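Local atomic coordinates of phosphopantothenoylcysteine decarboxylase (Cryptococcus neoformans, PDB entry 6EOA), a protein that probably acts as a phosphopantothenoylcysteine decarboxylase of coenzyme A biosynthesis, and binds flavin mononucleotide where its subunits meet. Residues A[119-123]-A[124-128]; A[104-107]-A[108-112]; A[144-148]-A[149-153]. One frame throughout, in Å; residues are numbered along the deposited sequence.

All three contacts are local and reach the same FMN, but from different parts of the chain. Interactions 1 and 2 touch each other: the CD2 of L123 packs on the CE3 of W106 at 3.6 Å, so the start of helix 123-130 leans on strand 105-106. Interaction 3 stands apart, its centre about 20 Å from that of interaction 1, where helix 141-149 ends. Interaction 2 is a surface contact of carboxylates, a hydroxyl and an arginine at the sheet's edge within this chain. Interactions 1 and 3 are partly buried; the first combines apolar packing with helix-start bonds, the third is almost wholly backbone chemistry, with its charges paired partly across subunits.

Interaction 1: residues A[119-123]-A[124-128]; sequences GEPIL and HIELR. With FMN (flavin mononucleotide), chain B.
I122 and H124 lie side by side and point the same way, the CG2 methyl of I122 meeting the imidazole CE1 of H124 at 3.4 Å in an oblique approach. In I122, CG2 is anti to the backbone N while CG1 lies beside that N (chi1 -53°), which divides the branches: CG2 goes to the histidine, CG1 and CD1 to the flavin. CD1 of I122 ends 3.5 Å from FMN C6, and CG1 of I122 is 3.6 Å from the FMN methyl C7M. H124 presents a ring edge to the same flavin, with FMN C9 near the imidazole plane and 3.7 Å from CE1. I122 is also the N-cap of helix 123-130: its carbonyl O accepts the N-H of E126 at 3.0 Å (N-H...O 163°) and, weakly, that of I125. L123 and L127, one turn apart, slant across each other, L123 CG to L127 CD1 at 4.0 Å. E126 folds back, bent at chi2 (-63°), until its OE1 lies 3.4 Å from the CB of P121; its OE2 forms a salt bridge with R129. H124 also packs on M179, and I125 on N176, of the second subunit.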
# COMPACT_ATOMS: atom_id res chain seq x y z
N GLY A 119 -9.57 17.24 -18.91
CA GLY A 119 -8.78 18.00 -19.87
C GLY A 119 -7.60 18.71 -19.24
O GLY A 119 -6.63 19.04 -19.92
N GLU A 120 -7.68 18.94 -17.94
CA GLU A 120 -6.60 19.57 -17.19
C GLU A 120 -5.37 18.67 -17.18
O GLU A 120 -5.50 17.45 -17.28
CB GLU A 120 -7.05 19.90 -15.77
CG GLU A 120 -8.47 20.44 -15.68
CD GLU A 120 -8.75 21.13 -14.36
OE1 GLU A 120 -7.91 21.02 -13.43
OE2 GLU A 120 -9.81 21.79 -14.24
N PRO A 121 -4.17 19.27 -17.06
CA PRO A 121 -2.95 18.45 -17.04
C PRO A 121 -2.82 17.62 -15.76
O PRO A 121 -3.23 18.07 -14.69
CB PRO A 121 -1.83 19.49 -17.13
CG PRO A 121 -2.43 20.73 -16.57
CD PRO A 121 -3.87 20.71 -16.99
N ILE A 122 -2.27 16.43 -15.89
CA ILE A 122 -2.01 15.56 -14.75
C ILE A 122 -0.58 15.76 -14.29
O ILE A 122 0.34 15.69 -15.10
CB ILE A 122 -2.24 14.08 -15.10
CG1 ILE A 122 -3.64 13.89 -15.72
CG2 ILE A 122 -2.06 13.20 -13.88
CD1 ILE A 122 -3.85 12.54 -16.36
N LEU A 123 -0.39 16.00 -13.00
CA LEU A 123 0.91 16.43 -12.48
C LEU A 123 2.05 15.44 -12.77
O LEU A 123 3.10 15.85 -13.26
CB LEU A 123 0.83 16.68 -10.97
CG LEU A 123 2.12 17.16 -10.32
CD1 LEU A 123 2.64 18.43 -11.01
CD2 LEU A 123 1.94 17.40 -8.83
N HIS A 124 1.84 14.16 -12.50
CA HIS A 124 2.93 13.19 -12.67
C HIS A 124 3.25 12.99 -14.15
O HIS A 124 4.35 12.53 -14.49
CB HIS A 124 2.59 11.85 -11.99
CG HIS A 124 1.49 11.08 -12.64
ND1 HIS A 124 0.21 11.05 -12.13
CD2 HIS A 124 1.48 10.29 -13.74
CE1 HIS A 124 -0.55 10.28 -12.90
NE2 HIS A 124 0.20 9.82 -13.89
N ILE A 125 2.31 13.34 -15.02
CA ILE A 125 2.57 13.33 -16.46
C ILE A 125 3.42 14.53 -16.84
O ILE A 125 4.39 14.41 -17.58
CB ILE A 125 1.26 13.33 -17.28
CG1 ILE A 125 0.46 12.05 -17.02
CG2 ILE A 125 1.56 13.48 -18.77
CD1 ILE A 125 1.24 10.77 -17.30
N GLU A 126 3.05 15.70 -16.32
CA GLU A 126 3.81 16.92 -16.57
C GLU A 126 5.26 16.80 -16.08
O GLU A 126 6.19 17.27 -16.74
CB GLU A 126 3.14 18.12 -15.89
CG GLU A 126 1.70 18.35 -16.30
CD GLU A 126 1.55 18.69 -17.77
OE1 GLU A 126 1.43 19.90 -18.09
OE2 GLU A 126 1.53 17.76 -18.60
N LEU A 127 5.44 16.15 -14.94
CA LEU A 127 6.76 15.98 -14.36
C LEU A 127 7.61 14.99 -15.17
O LEU A 127 8.82 15.17 -15.30
CB LEU A 127 6.65 15.51 -12.90
CG LEU A 127 6.32 16.59 -11.88
CD1 LEU A 127 5.91 15.98 -10.55
CD2 LEU A 127 7.52 17.53 -11.69
N ARG A 128 6.96 13.96 -15.71
CA ARG A 128 7.64 12.99 -16.55
C ARG A 128 8.19 13.63 -17.82
O ARG A 128 9.31 13.34 -18.24
CB ARG A 128 6.71 11.84 -16.92
CG ARG A 128 7.27 10.96 -18.02
CD ARG A 128 6.17 10.28 -18.80
NE ARG A 128 5.58 11.13 -19.83
CZ ARG A 128 4.44 10.85 -20.45
NH1 ARG A 128 3.78 9.75 -20.14
NH2 ARG A 128 3.97 11.67 -21.38
N1 FMN B . -3.59 5.68 -13.28
C2 FMN B . -3.89 4.76 -14.27
O2 FMN B . -3.46 3.60 -14.16
N3 FMN B . -4.65 5.13 -15.36
C4 FMN B . -5.13 6.42 -15.48
O4 FMN B . -5.81 6.74 -16.45
C4A FMN B . -4.83 7.36 -14.49
N5 FMN B . -5.30 8.65 -14.59
C5A FMN B . -5.01 9.58 -13.60
C6 FMN B . -5.48 10.88 -13.69
C7 FMN B . -5.19 11.81 -12.70
C7M FMN B . -5.69 13.22 -12.81
C8 FMN B . -4.42 11.42 -11.60
C8M FMN B . -4.09 12.41 -10.52
C9 FMN B . -3.95 10.12 -11.51
C9A FMN B . -4.24 9.20 -12.50
N10 FMN B . -3.77 7.90 -12.40
C10 FMN B . -4.06 6.98 -13.39
C1' FMN B . -2.94 7.48 -11.22
C2' FMN B . -3.83 6.82 -10.17
O2' FMN B . -5.01 7.56 -9.97
C3' FMN B . -3.07 6.69 -8.85
O3' FMN B . -2.04 5.75 -9.04
C4' FMN B . -4.01 6.23 -7.74
O4' FMN B . -3.39 6.40 -6.48
C5' FMN B . -4.38 4.77 -7.94
O5' FMN B . -5.42 4.42 -7.06
P FMN B . -6.34 3.13 -7.37
O1P FMN B . -5.54 1.88 -7.05
O2P FMN B . -6.77 3.08 -8.82
O3P FMN B . -7.56 3.21 -6.49

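Interaction 2: residues A[104-107]-A[108-112]; sequences RVWT and DEDEW. With FMN (flavin mononucleotide), chain B.
The carboxylate of D110 reaches back three residues, to T107: D110 OD2 accepts the backbone N-H of T107 at 2.9 Å. An N-H...O angle of 172° marks this bond as nearly straight, although the donor meets OD2 on its anti side and out of the carboxylate plane. A return bond, from D110 N to T107 O at 3.2 Å, is weak. The hydroxyl of T107 lies between two acidic groups, OG1 being 3.4 Å from D110 OD2 and about as far from E109 OE2; either bond would be weak, and the choice is not settled.

The other oxygen of D110 faces R104. R104 NH1 is 3.5 Å from D110 OD1, a salt bridge of charges only, because the carboxylate lies over a guanidinium face and no N-H points at OD1. D110 reaches both partners with CG anti to the carbonyl carbon (chi1 -59°). Its CB meets the edge of the W106 indole in the ring plane, and the ring and carboxylate planes stand 86° apart. W106 in turn carries the CD of R104 over one face, 3.3 Å above the indole plane, and is held by a hydrogen bond from NE1 to Q66 OE1.

Farther out, D108 OD1 accepts the N-H of L155, tying this turn to helix 155-162. The FMN methyl C8M sits 3.5 Å above one face of W112, which also stacks with Y75 of the second subunit; the CG of E111 touches C8M at 3.6 Å. The whole is a turn from strand 105-106, outermost in this chain's parallel sheet, into a short, weakly bonded helix of the flavoprotein fold, leading to the subunit-interface FMN site.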
# COMPACT_ATOMS: atom_id res chain seq x y z
N ARG A 104 9.32 24.35 -6.08
CA ARG A 104 8.24 23.89 -5.23
C ARG A 104 8.43 22.42 -4.87
O ARG A 104 8.81 21.60 -5.71
CB ARG A 104 6.88 24.12 -5.90
CG ARG A 104 5.92 22.94 -5.76
CD ARG A 104 4.48 23.37 -5.99
NE ARG A 104 3.92 24.06 -4.83
CZ ARG A 104 2.62 24.18 -4.58
NH1 ARG A 104 1.72 23.65 -5.41
NH2 ARG A 104 2.21 24.82 -3.50
N VAL A 105 8.18 22.10 -3.61
CA VAL A 105 8.16 20.73 -3.15
C VAL A 105 6.77 20.16 -3.40
O VAL A 105 5.83 20.49 -2.68
CB VAL A 105 8.52 20.61 -1.66
CG1 VAL A 105 8.32 19.19 -1.16
CG2 VAL A 105 9.95 21.08 -1.41
N TRP A 106 6.64 19.32 -4.43
CA TRP A 106 5.35 18.72 -4.77
C TRP A 106 5.01 17.55 -3.85
O TRP A 106 5.87 16.73 -3.53
CB TRP A 106 5.34 18.24 -6.23
CG TRP A 106 5.62 19.30 -7.26
CD1 TRP A 106 6.81 19.56 -7.89
CD2 TRP A 106 4.67 20.23 -7.81
NE1 TRP A 106 6.67 20.59 -8.78
CE2 TRP A 106 5.37 21.03 -8.75
CE3 TRP A 106 3.31 20.48 -7.60
CZ2 TRP A 106 4.75 22.04 -9.47
CZ3 TRP A 106 2.70 21.49 -8.31
CH2 TRP A 106 3.42 22.26 -9.24
N THR A 107 3.74 17.48 -3.44
CA THR A 107 3.24 16.38 -2.63
C THR A 107 2.04 15.71 -3.30
O THR A 107 1.55 16.20 -4.32
CB THR A 107 2.83 16.85 -1.22
OG1 THR A 107 1.75 17.78 -1.32
CG2 THR A 107 4.01 17.53 -0.52
N ASP A 108 1.57 14.59 -2.74
CA ASP A 108 0.42 13.86 -3.28
C ASP A 108 -0.81 14.76 -3.38
O ASP A 108 -1.58 14.66 -4.34
CB ASP A 108 0.09 12.64 -2.41
CG ASP A 108 1.17 11.58 -2.44
OD1 ASP A 108 1.89 11.49 -3.46
OD2 ASP A 108 1.31 10.84 -1.45
N GLU A 109 -0.99 15.63 -2.38
CA GLU A 109 -2.13 16.53 -2.32
C GLU A 109 -2.26 17.40 -3.57
O GLU A 109 -3.37 17.63 -4.06
CB GLU A 109 -2.03 17.43 -1.07
CG GLU A 109 -2.42 16.76 0.25
CD GLU A 109 -1.50 15.61 0.63
OE1 GLU A 109 -2.00 14.49 0.83
OE2 GLU A 109 -0.27 15.84 0.73
N ASP A 110 -1.13 17.90 -4.07
CA ASP A 110 -1.14 18.79 -5.23
C ASP A 110 -1.72 18.12 -6.47
O ASP A 110 -2.31 18.78 -7.32
CB ASP A 110 0.28 19.27 -5.55
CG ASP A 110 0.91 20.02 -4.40
OD1 ASP A 110 0.24 20.88 -3.80
OD2 ASP A 110 2.09 19.74 -4.08
N GLU A 111 -1.55 16.80 -6.56
CA GLU A 111 -1.96 16.08 -7.76
C GLU A 111 -3.47 15.99 -7.88
O GLU A 111 -4.01 15.88 -8.99
CB GLU A 111 -1.35 14.68 -7.76
CG GLU A 111 -1.24 14.07 -9.14
CD GLU A 111 -0.54 12.73 -9.13
OE1 GLU A 111 -0.39 12.14 -8.03
OE2 GLU A 111 -0.14 12.26 -10.21
N TRP A 112 -4.17 16.03 -6.75
CA TRP A 112 -5.62 15.89 -6.75
C TRP A 112 -6.33 17.23 -6.56
O TRP A 112 -7.46 17.28 -6.08
CB TRP A 112 -6.05 14.89 -5.68
CG TRP A 112 -5.48 13.53 -5.92
CD1 TRP A 112 -4.45 12.93 -5.25
CD2 TRP A 112 -5.90 12.59 -6.91
NE1 TRP A 112 -4.20 11.69 -5.77
CE2 TRP A 112 -5.09 11.45 -6.79
CE3 TRP A 112 -6.90 12.61 -7.90
CZ2 TRP A 112 -5.23 10.33 -7.61
CZ3 TRP A 112 -7.05 11.50 -8.71
CH2 TRP A 112 -6.22 10.38 -8.56
N1 FMN B . -3.59 5.68 -13.28
C2 FMN B . -3.89 4.76 -14.27
O2 FMN B . -3.46 3.60 -14.16
N3 FMN B . -4.65 5.13 -15.36
C4 FMN B . -5.13 6.42 -15.48
O4 FMN B . -5.81 6.74 -16.45
C4A FMN B . -4.83 7.36 -14.49
N5 FMN B . -5.30 8.65 -14.59
C5A FMN B . -5.01 9.58 -13.60
C6 FMN B . -5.48 10.88 -13.69
C7 FMN B . -5.19 11.81 -12.70
C7M FMN B . -5.69 13.22 -12.81
C8 FMN B . -4.42 11.42 -11.60
C8M FMN B . -4.09 12.41 -10.52
C9 FMN B . -3.95 10.12 -11.51
C9A FMN B . -4.24 9.20 -12.50
N10 FMN B . -3.77 7.90 -12.40
C10 FMN B . -4.06 6.98 -13.39
C1' FMN B . -2.94 7.48 -11.22
C2' FMN B . -3.83 6.82 -10.17
O2' FMN B . -5.01 7.56 -9.97
C3' FMN B . -3.07 6.69 -8.85
O3' FMN B . -2.04 5.75 -9.04
C4' FMN B . -4.01 6.23 -7.74
O4' FMN B . -3.39 6.40 -6.48
C5' FMN B . -4.38 4.77 -7.94
O5' FMN B . -5.42 4.42 -7.06
P FMN B . -6.34 3.13 -7.37
O1P FMN B . -5.54 1.88 -7.05
O2P FMN B . -6.77 3.08 -8.82
O3P FMN B . -7.56 3.21 -6.49

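Interaction 3: residues A[144-148]-A[149-153]; sequences LAKIA and GGICD. With FMN (flavin mononucleotide), chain B.
The peptide carbonyls of A145, K146 and I147 are the flat groups that meet the residues following them, and each is approached differently. The N-H of G149 comes to A145 O at 2.9 Å, tilted 27° from the carbonyl plane. I151 N reaches K146 O at 3.0 Å with a smaller tilt of 19°. Over a face of the I147 carbonyl lies G150 N, 72° out of the plane and so not on a lone pair, at 3.1 Å from the oxygen. A weak second bond runs from G150 N to K146 O, which thus receives two N-H groups.

G150 has positive phi and is the first residue to leave helical geometry, with two bonds back into the last turn of helix 141-149: a Schellman motif. Side chains add little across the turn. Those of I151 and K146 slant across each other, I151 CG2 meeting K146 CD at 4.0 Å.

Beyond the motif the chain runs on to the flavin. C152 O accepts a hydrogen bond from FMN O3', modelled at a very short 2.4 Å whose exact length is doubtful; the same oxygen is bonded by S158 OG. The CA of D153 lies 3.2 Å from FMN O4', while C152 N donates to D142 OD1 of the second subunit.

K146 and D153 of one chain do not pair, K146 NZ being 5.1 Å from D153 OD1. K146 NZ instead bridges to D142 of its own chain and to D153 OD2 of the third subunit, and D153 OD2 receives K146 of the second. The lysine is thus shared between an acid of its own chain and one of a neighbouring subunit, which would favour assembly beside the ribityl chain, whereas the helix end itself relies on backbone bonds.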
# COMPACT_ATOMS: atom_id res chain seq x y z
N LEU A 144 11.39 1.44 -2.25
CA LEU A 144 12.06 0.43 -3.05
C LEU A 144 11.14 -0.76 -3.30
O LEU A 144 11.03 -1.25 -4.42
CB LEU A 144 13.35 -0.03 -2.36
CG LEU A 144 14.04 -1.22 -3.02
CD1 LEU A 144 14.46 -0.89 -4.45
CD2 LEU A 144 15.24 -1.69 -2.20
N ALA A 145 10.48 -1.22 -2.24
CA ALA A 145 9.53 -2.33 -2.34
C ALA A 145 8.34 -1.96 -3.23
O ALA A 145 7.90 -2.77 -4.04
CB ALA A 145 9.06 -2.74 -0.95
N LYS A 146 7.84 -0.74 -3.08
CA LYS A 146 6.71 -0.29 -3.90
C LYS A 146 7.08 -0.20 -5.37
O LYS A 146 6.30 -0.60 -6.24
CB LYS A 146 6.20 1.07 -3.42
CG LYS A 146 5.45 1.04 -2.10
CD LYS A 146 4.45 2.18 -2.05
CE LYS A 146 4.44 2.88 -0.70
NZ LYS A 146 3.74 2.11 0.36
N ILE A 147 8.27 0.32 -5.65
CA ILE A 147 8.77 0.42 -7.02
C ILE A 147 8.92 -0.96 -7.64
O ILE A 147 8.46 -1.21 -8.76
CB ILE A 147 10.13 1.15 -7.08
CG1 ILE A 147 9.96 2.63 -6.71
CG2 ILE A 147 10.75 1.03 -8.47
CD1 ILE A 147 11.26 3.36 -6.47
N ALA A 148 9.55 -1.87 -6.90
CA ALA A 148 9.75 -3.24 -7.36
C ALA A 148 8.41 -3.95 -7.54
O ALA A 148 8.27 -4.82 -8.40
CB ALA A 148 10.62 -4.01 -6.39
N GLY A 149 7.43 -3.56 -6.74
CA GLY A 149 6.11 -4.16 -6.81
C GLY A 149 5.20 -3.54 -7.86
O GLY A 149 4.16 -4.10 -8.20
N GLY A 150 5.60 -2.38 -8.38
CA GLY A 150 4.82 -1.71 -9.42
C GLY A 150 3.65 -0.93 -8.87
O GLY A 150 2.79 -0.46 -9.61
N ILE A 151 3.62 -0.79 -7.55
CA ILE A 151 2.58 -0.03 -6.87
C ILE A 151 2.77 1.47 -7.11
O ILE A 151 3.88 1.98 -7.00
CB ILE A 151 2.58 -0.32 -5.37
CG1 ILE A 151 2.05 -1.73 -5.13
CG2 ILE A 151 1.73 0.69 -4.61
CD1 ILE A 151 1.95 -2.10 -3.69
N CYS A 152 1.69 2.16 -7.46
CA CYS A 152 1.79 3.58 -7.78
C CYS A 152 0.63 4.42 -7.25
O CYS A 152 -0.00 5.16 -8.00
CB CYS A 152 1.91 3.77 -9.29
SG CYS A 152 0.88 2.69 -10.30
N ASP A 153 0.39 4.35 -5.94
CA ASP A 153 -0.70 5.11 -5.32
C ASP A 153 -0.21 6.40 -4.66
O ASP A 153 -0.77 6.84 -3.66
CB ASP A 153 -1.46 4.24 -4.30
CG ASP A 153 -0.55 3.60 -3.27
OD1 ASP A 153 0.65 3.95 -3.20
OD2 ASP A 153 -1.04 2.73 -2.51
N1 FMN B . -3.59 5.68 -13.28
C2 FMN B . -3.89 4.76 -14.27
O2 FMN B . -3.46 3.60 -14.16
N3 FMN B . -4.65 5.13 -15.36
C4 FMN B . -5.13 6.42 -15.48
O4 FMN B . -5.81 6.74 -16.45
C4A FMN B . -4.83 7.36 -14.49
N5 FMN B . -5.30 8.65 -14.59
C5A FMN B . -5.01 9.58 -13.60
C6 FMN B . -5.48 10.88 -13.69
C7 FMN B . -5.19 11.81 -12.70
C7M FMN B . -5.69 13.22 -12.81
C8 FMN B . -4.42 11.42 -11.60
C8M FMN B . -4.09 12.41 -10.52
C9 FMN B . -3.95 10.12 -11.51
C9A FMN B . -4.24 9.20 -12.50
N10 FMN B . -3.77 7.90 -12.40
C10 FMN B . -4.06 6.98 -13.39
C1' FMN B . -2.94 7.48 -11.22
C2' FMN B . -3.83 6.82 -10.17
O2' FMN B . -5.01 7.56 -9.97
C3' FMN B . -3.07 6.69 -8.85
O3' FMN B . -2.04 5.75 -9.04
C4' FMN B . -4.01 6.23 -7.74
O4' FMN B . -3.39 6.40 -6.48
C5' FMN B . -4.38 4.77 -7.94
O5' FMN B . -5.42 4.42 -7.06
P FMN B . -6.34 3.13 -7.37
O1P FMN B . -5.54 1.88 -7.05
O2P FMN B . -6.77 3.08 -8.82
O3P FMN B . -7.56 3.21 -6.49